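Local coordinates for protein alpha,alpha-trehalose-phosphate synthase (UDP-forming) (Burkholderia vietnamiensis, PDB 5TVG) that belongs to glycosyltransferase family 20, with the paired Rossmann-like domains of the GT-B fold, and binds uridine-5'-diphosphate, at residues Val15-Ala20 against Gln84-Phe89; Ala60-Arg65 against Ala73-Thr78. All coordinates share one frame; numbering follows the deposited sequence. Where two conformers were deposited one is given.

Interaction 1: Val15-Ala20 against Gln84-Phe89; sequences VSNRVA and QYYRGF
N17, at the corner where the chain leaves the first strand of the N-terminal Rossmann-like domain of this GT-B protein, faces Y86 on helix 79-98 with their CA atoms 8.9 Å apart, so side chains alone bridge the gap. Near this corner S16 OG bonds weakly back to R18 O and also meets W47 NE1. On the helix, a pi-type turn closes through F89 N to Q84 O (3.0 Å).

N17 is the centre of the contact. Its CG stands anti to the backbone N (chi1 -171°), which sends the amide out to the helix, where its two arms meet neighbouring tyrosines, one by a hydrogen bond and one by packing. OD1 lies at the edge of the Y85 ring and accepts a hydrogen bond from Y85 OH at 2.8 Å, the hydroxyl standing 38° above the carbonyl plane. Both partners are buried, and the bond satisfies polar atoms among H142, L143 and helix 109-127, which pack round Y85. The other arm of the amide, ND2, comes 3.3 Å from Y86 CE1; the amide plane is only 16° from the ring plane, though the two side chains cross at about a right angle.

Y86 is less buried, and its ring also meets those of W50 and Y82. R18 is exposed, as befits its charge, and was deposited in two conformers. In one of these its chain is extended from CG to NE, and NH2 points almost straight at Y86 OH, which lies in the guanidinium plane; at 3.3 Å between NH2 of R18 and OH of Y86 this is a long hydrogen bond, and a doubtful one given the alternate position of the arginine.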
loop_
_atom_site.group_PDB
_atom_site.type_symbol
_atom_site.label_atom_id
_atom_site.label_comp_id
_atom_site.label_asym_id
_atom_site.label_seq_id
_atom_site.Cartn_x
_atom_site.Cartn_y
_atom_site.Cartn_z
ATOM N N VAL A 15 35.592 21.128 -4.060
ATOM C CA VAL A 15 34.418 21.078 -4.921
ATOM C C VAL A 15 33.466 20.056 -4.302
ATOM O O VAL A 15 33.868 18.911 -4.039
ATOM C CB VAL A 15 34.791 20.702 -6.367
ATOM C CG1 VAL A 15 33.543 20.646 -7.260
ATOM C CG2 VAL A 15 35.862 21.658 -6.944
ATOM N N SER A 16 32.245 20.487 -3.980
ATOM C CA SER A 16 31.271 19.576 -3.380
ATOM C C SER A 16 29.857 20.014 -3.751
ATOM O O SER A 16 29.640 21.102 -4.293
ATOM C CB SER A 16 31.453 19.488 -1.861
ATOM O OG SER A 16 31.225 20.727 -1.221
ATOM N N ASN A 17 28.886 19.142 -3.464
ATOM C CA ASN A 17 27.520 19.430 -3.890
ATOM C C ASN A 17 26.955 20.648 -3.177
ATOM O O ASN A 17 26.364 21.519 -3.817
ATOM C CB ASN A 17 26.596 18.243 -3.693
ATOM C CG ASN A 17 25.216 18.490 -4.347
ATOM O OD1 ASN A 17 25.135 18.916 -5.517
ATOM N ND2 ASN A 17 24.139 18.266 -3.589
ATOM N N ARG A 18 27.073 20.717 -1.855
ATOM C CA ARG A 18 26.557 21.827 -1.056
ATOM C C ARG A 18 27.724 22.569 -0.410
ATOM O O ARG A 18 28.550 21.934 0.253
ATOM C CB ARG A 18 25.592 21.300 0.020
ATOM C CG ARG A 18 24.286 20.662 -0.537
ATOM C CD ARG A 18 23.381 20.127 0.575
ATOM N NE ARG A 18 22.125 19.555 0.075
ATOM C CZ ARG A 18 21.038 20.280 -0.171
ATOM N NH1 ARG A 18 21.070 21.590 0.041
ATOM N NH2 ARG A 18 19.921 19.709 -0.623
ATOM N N VAL A 19 27.781 23.891 -0.578
ATOM C CA VAL A 19 28.820 24.716 0.021
ATOM C C VAL A 19 28.257 25.345 1.285
ATOM O O VAL A 19 27.230 26.031 1.235
ATOM C CB VAL A 19 29.320 25.785 -0.961
ATOM C CG1 VAL A 19 30.332 26.719 -0.275
ATOM C CG2 VAL A 19 29.942 25.126 -2.194
ATOM N N ALA A 20 28.925 25.119 2.420
ATOM C CA ALA A 20 28.441 25.663 3.687
ATOM C C ALA A 20 28.390 27.192 3.662
ATOM O O ALA A 20 29.232 27.858 3.050
ATOM C CB ALA A 20 29.328 25.190 4.843
ATOM N N GLN A 84 17.159 16.336 -12.317
ATOM C CA GLN A 84 17.838 15.275 -13.036
ATOM C C GLN A 84 19.186 14.921 -12.431
ATOM O O GLN A 84 19.534 13.743 -12.379
ATOM C CB GLN A 84 18.049 15.652 -14.501
ATOM C CG GLN A 84 16.758 15.880 -15.286
ATOM C CD GLN A 84 17.032 16.337 -16.693
ATOM O OE1 GLN A 84 18.027 17.018 -16.961
ATOM N NE2 GLN A 84 16.167 15.933 -17.615
ATOM N N TYR A 85 19.895 15.907 -11.898
ATOM C CA TYR A 85 21.221 15.709 -11.349
ATOM C C TYR A 85 21.164 15.216 -9.912
ATOM O O TYR A 85 21.821 14.232 -9.564
ATOM C CB TYR A 85 22.005 17.022 -11.473
ATOM C CG TYR A 85 23.164 17.219 -10.516
ATOM C CD1 TYR A 85 24.444 16.706 -10.790
ATOM C CD2 TYR A 85 22.987 17.982 -9.362
ATOM C CE1 TYR A 85 25.507 16.929 -9.907
ATOM C CE2 TYR A 85 24.015 18.213 -8.497
ATOM C CZ TYR A 85 25.273 17.681 -8.760
ATOM O OH TYR A 85 26.274 17.946 -7.871
ATOM N N TYR A 86 20.437 15.929 -9.054
ATOM C CA TYR A 86 20.432 15.667 -7.623
ATOM C C TYR A 86 19.370 14.642 -7.235
ATOM O O TYR A 86 19.713 13.575 -6.715
ATOM C CB TYR A 86 20.270 16.989 -6.857
ATOM C CG TYR A 86 20.227 16.829 -5.337
ATOM C CD1 TYR A 86 21.400 16.618 -4.583
ATOM C CD2 TYR A 86 19.028 16.941 -4.652
ATOM C CE1 TYR A 86 21.346 16.500 -3.192
ATOM C CE2 TYR A 86 18.971 16.827 -3.278
ATOM C CZ TYR A 86 20.118 16.601 -2.550
ATOM O OH TYR A 86 19.996 16.485 -1.180
ATOM N N ARG A 87 18.080 14.963 -7.472
ATOM C CA ARG A 87 16.976 14.066 -7.132
ATOM C C ARG A 87 17.011 12.785 -7.956
ATOM O O ARG A 87 16.705 11.692 -7.453
ATOM C CB ARG A 87 15.637 14.751 -7.414
ATOM C CG ARG A 87 14.926 15.409 -6.268
ATOM C CD ARG A 87 13.591 15.938 -6.775
ATOM N NE ARG A 87 12.747 14.831 -7.194
ATOM C CZ ARG A 87 11.627 14.941 -7.896
ATOM N NH1 ARG A 87 10.962 13.835 -8.202
ATOM N NH2 ARG A 87 11.168 16.134 -8.291
ATOM N N GLY A 88 17.334 12.910 -9.234
ATOM C CA GLY A 88 17.265 11.777 -10.125
ATOM C C GLY A 88 18.491 10.886 -10.003
ATOM O O GLY A 88 18.535 9.976 -9.170
ATOM N N PHE A 89 19.476 11.106 -10.863
ATOM C CA PHE A 89 20.543 10.127 -10.965
ATOM C C PHE A 89 21.294 9.965 -9.645
ATOM O O PHE A 89 21.525 8.836 -9.196
ATOM C CB PHE A 89 21.492 10.496 -12.094
ATOM C CG PHE A 89 22.473 9.401 -12.406
ATOM C CD1 PHE A 89 22.038 8.237 -13.059
ATOM C CD2 PHE A 89 23.816 9.508 -12.024
ATOM C CE1 PHE A 89 22.952 7.190 -13.339
ATOM C CE2 PHE A 89 24.728 8.480 -12.312
ATOM C CZ PHE A 89 24.291 7.314 -12.963
#

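Interaction 2: Ala60-Arg65 against Ala73-Thr78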
loop_
_atom_site.group_PDB
_atom_site.type_symbol
_atom_site.label_atom_id
_atom_site.label_comp_id
_atom_site.label_asym_id
_atom_site.label_seq_id
_atom_site.Cartn_x
_atom_site.Cartn_y
_atom_site.Cartn_z
ATOM N N ALA A 60 24.667 33.113 -14.754
ATOM C CA ALA A 60 25.711 33.427 -15.726
ATOM C C ALA A 60 27.084 33.120 -15.157
ATOM O O ALA A 60 27.920 32.489 -15.819
ATOM C CB ALA A 60 25.616 34.901 -16.153
ATOM N N ALA A 61 27.342 33.582 -13.942
ATOM C CA ALA A 61 28.602 33.381 -13.249
ATOM C C ALA A 61 28.317 33.023 -11.799
ATOM O O ALA A 61 27.200 33.222 -11.314
ATOM C CB ALA A 61 29.484 34.633 -13.326
ATOM N N PRO A 62 29.300 32.456 -11.093
ATOM C CA PRO A 62 29.118 32.178 -9.666
ATOM C C PRO A 62 29.181 33.431 -8.805
ATOM O O PRO A 62 29.800 34.431 -9.160
ATOM C CB PRO A 62 30.283 31.235 -9.344
ATOM C CG PRO A 62 31.255 31.470 -10.357
ATOM C CD PRO A 62 30.529 31.830 -11.602
ATOM N N ALA A 63 28.488 33.371 -7.674
ATOM C CA ALA A 63 28.600 34.408 -6.656
ATOM C C ALA A 63 29.853 34.153 -5.814
ATOM O O ALA A 63 30.069 33.035 -5.325
ATOM C CB ALA A 63 27.334 34.428 -5.795
ATOM N N VAL A 64 30.694 35.170 -5.670
ATOM C CA VAL A 64 32.003 35.037 -5.032
ATOM C C VAL A 64 31.978 35.824 -3.729
ATOM O O VAL A 64 31.914 37.055 -3.744
ATOM C CB VAL A 64 33.118 35.528 -5.960
ATOM C CG1 VAL A 64 34.445 35.621 -5.213
ATOM C CG2 VAL A 64 33.208 34.611 -7.182
ATOM N N ARG A 65 32.025 35.117 -2.601
ATOM C CA ARG A 65 32.058 35.697 -1.261
ATOM C C ARG A 65 33.358 35.298 -0.570
ATOM O O ARG A 65 33.785 34.145 -0.662
ATOM C CB ARG A 65 30.845 35.220 -0.428
ATOM C CG ARG A 65 31.104 35.101 1.075
ATOM C CD ARG A 65 29.871 34.668 1.881
ATOM N NE ARG A 65 29.580 33.236 1.797
ATOM C CZ ARG A 65 29.865 32.342 2.751
ATOM N NH1 ARG A 65 30.465 32.724 3.876
ATOM N NH2 ARG A 65 29.548 31.057 2.586
ATOM N N ALA A 73 32.717 30.202 -3.890
ATOM C CA ALA A 73 32.210 30.498 -5.227
ATOM C C ALA A 73 31.044 29.555 -5.496
ATOM O O ALA A 73 31.258 28.348 -5.649
ATOM C CB ALA A 73 33.311 30.358 -6.278
ATOM N N THR A 74 29.807 30.093 -5.515
ATOM C CA THR A 74 28.614 29.250 -5.593
ATOM C C THR A 74 27.696 29.605 -6.758
ATOM O O THR A 74 27.679 30.733 -7.273
ATOM C CB THR A 74 27.786 29.277 -4.287
ATOM O OG1 THR A 74 27.354 30.612 -4.019
ATOM C CG2 THR A 74 28.609 28.750 -3.098
ATOM N N LEU A 75 26.872 28.621 -7.111
ATOM C CA LEU A 75 25.961 28.692 -8.237
ATOM C C LEU A 75 24.646 28.046 -7.841
ATOM O O LEU A 75 24.622 27.087 -7.059
ATOM C CB LEU A 75 26.512 27.949 -9.466
ATOM C CG LEU A 75 27.653 28.580 -10.234
ATOM C CD1 LEU A 75 28.367 27.494 -11.002
ATOM C CD2 LEU A 75 27.108 29.686 -11.196
ATOM N N GLY A 76 23.551 28.567 -8.410
ATOM C CA GLY A 76 22.253 27.949 -8.237
ATOM C C GLY A 76 22.017 26.939 -9.334
ATOM O O GLY A 76 22.790 26.878 -10.289
ATOM N N LEU A 77 20.968 26.125 -9.172
ATOM C CA LEU A 77 20.571 25.171 -10.198
ATOM C C LEU A 77 19.120 25.399 -10.602
ATOM O O LEU A 77 18.286 25.772 -9.784
ATOM C CB LEU A 77 20.723 23.714 -9.724
ATOM C CG LEU A 77 22.107 23.124 -9.409
ATOM C CD1 LEU A 77 21.981 21.691 -8.842
ATOM C CD2 LEU A 77 22.993 23.158 -10.640
ATOM N N THR A 78 18.813 25.118 -11.859
ATOM C CA THR A 78 17.433 25.171 -12.277
ATOM C C THR A 78 16.707 23.942 -11.747
ATOM O O THR A 78 17.329 22.927 -11.383
ATOM C CB THR A 78 17.326 25.189 -13.802
ATOM O OG1 THR A 78 17.924 23.988 -14.335
ATOM C CG2 THR A 78 17.948 26.454 -14.419
HETATM O O HOH W 1 29.130 31.966 -2.447
#
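P62 and L75 lie side by side and point the same way at the mouth of the antiparallel beta hairpin of strands 63-67 and 70-77, the former an outermost strand, within this chain, of the domain's mixed sheet. P62 CB approaches L75 CG to 3.8 Å, and L75 CD2 reaches the proline N at 3.5 Å. CG of L75 is anti to its carbonyl carbon (chi1 -73°), and the isobutyl group ends against P62 and helix 109-127, where L122 and Q125 also touch it. Proline suits P62 because its N lacks a hydrogen and can lie against a methyl at no cost in hydrogen bonding.

Beyond it, A63 and T74 form a hydrogen-bonded pair: A63 N to T74 O is 2.8 Å, and T74 N to A63 O is 3.0 Å. V64 and A73 follow as a non-hydrogen-bonded pair, with V64 CG2 at 4.3 Å from A73 CB; the small alanine, which also touches F48 and L129, probably fits for lack of room. On the other face, T74 suits a partly exposed place: its OG1 meets a water at 2.7 Å, and that water donates to A63 O.

Overall arrangement
Both contacts reach the same mixed sheet, and strand 70-77 of interaction 2 runs on into helix 79-98 of interaction 1. Interaction 2 is regular strand pairing at an outer edge of the sheet, mostly backbone bonds and apolar side-chain packing, with a water at its partly exposed face. Interaction 1 lies nearer the centre of the chain, between a strand end and a helix, and works through side-chain polar groups, from a buried asparagine-tyrosine bond to an exposed arginine. The two adjoin directly: V19 CB packs on T74 CG2 at 3.7 Å, and Y85 CD2 on L77 CD1 at 3.9 Å. The bound uridine-5'-diphosphate is about 11 Å from the Y86 side chain.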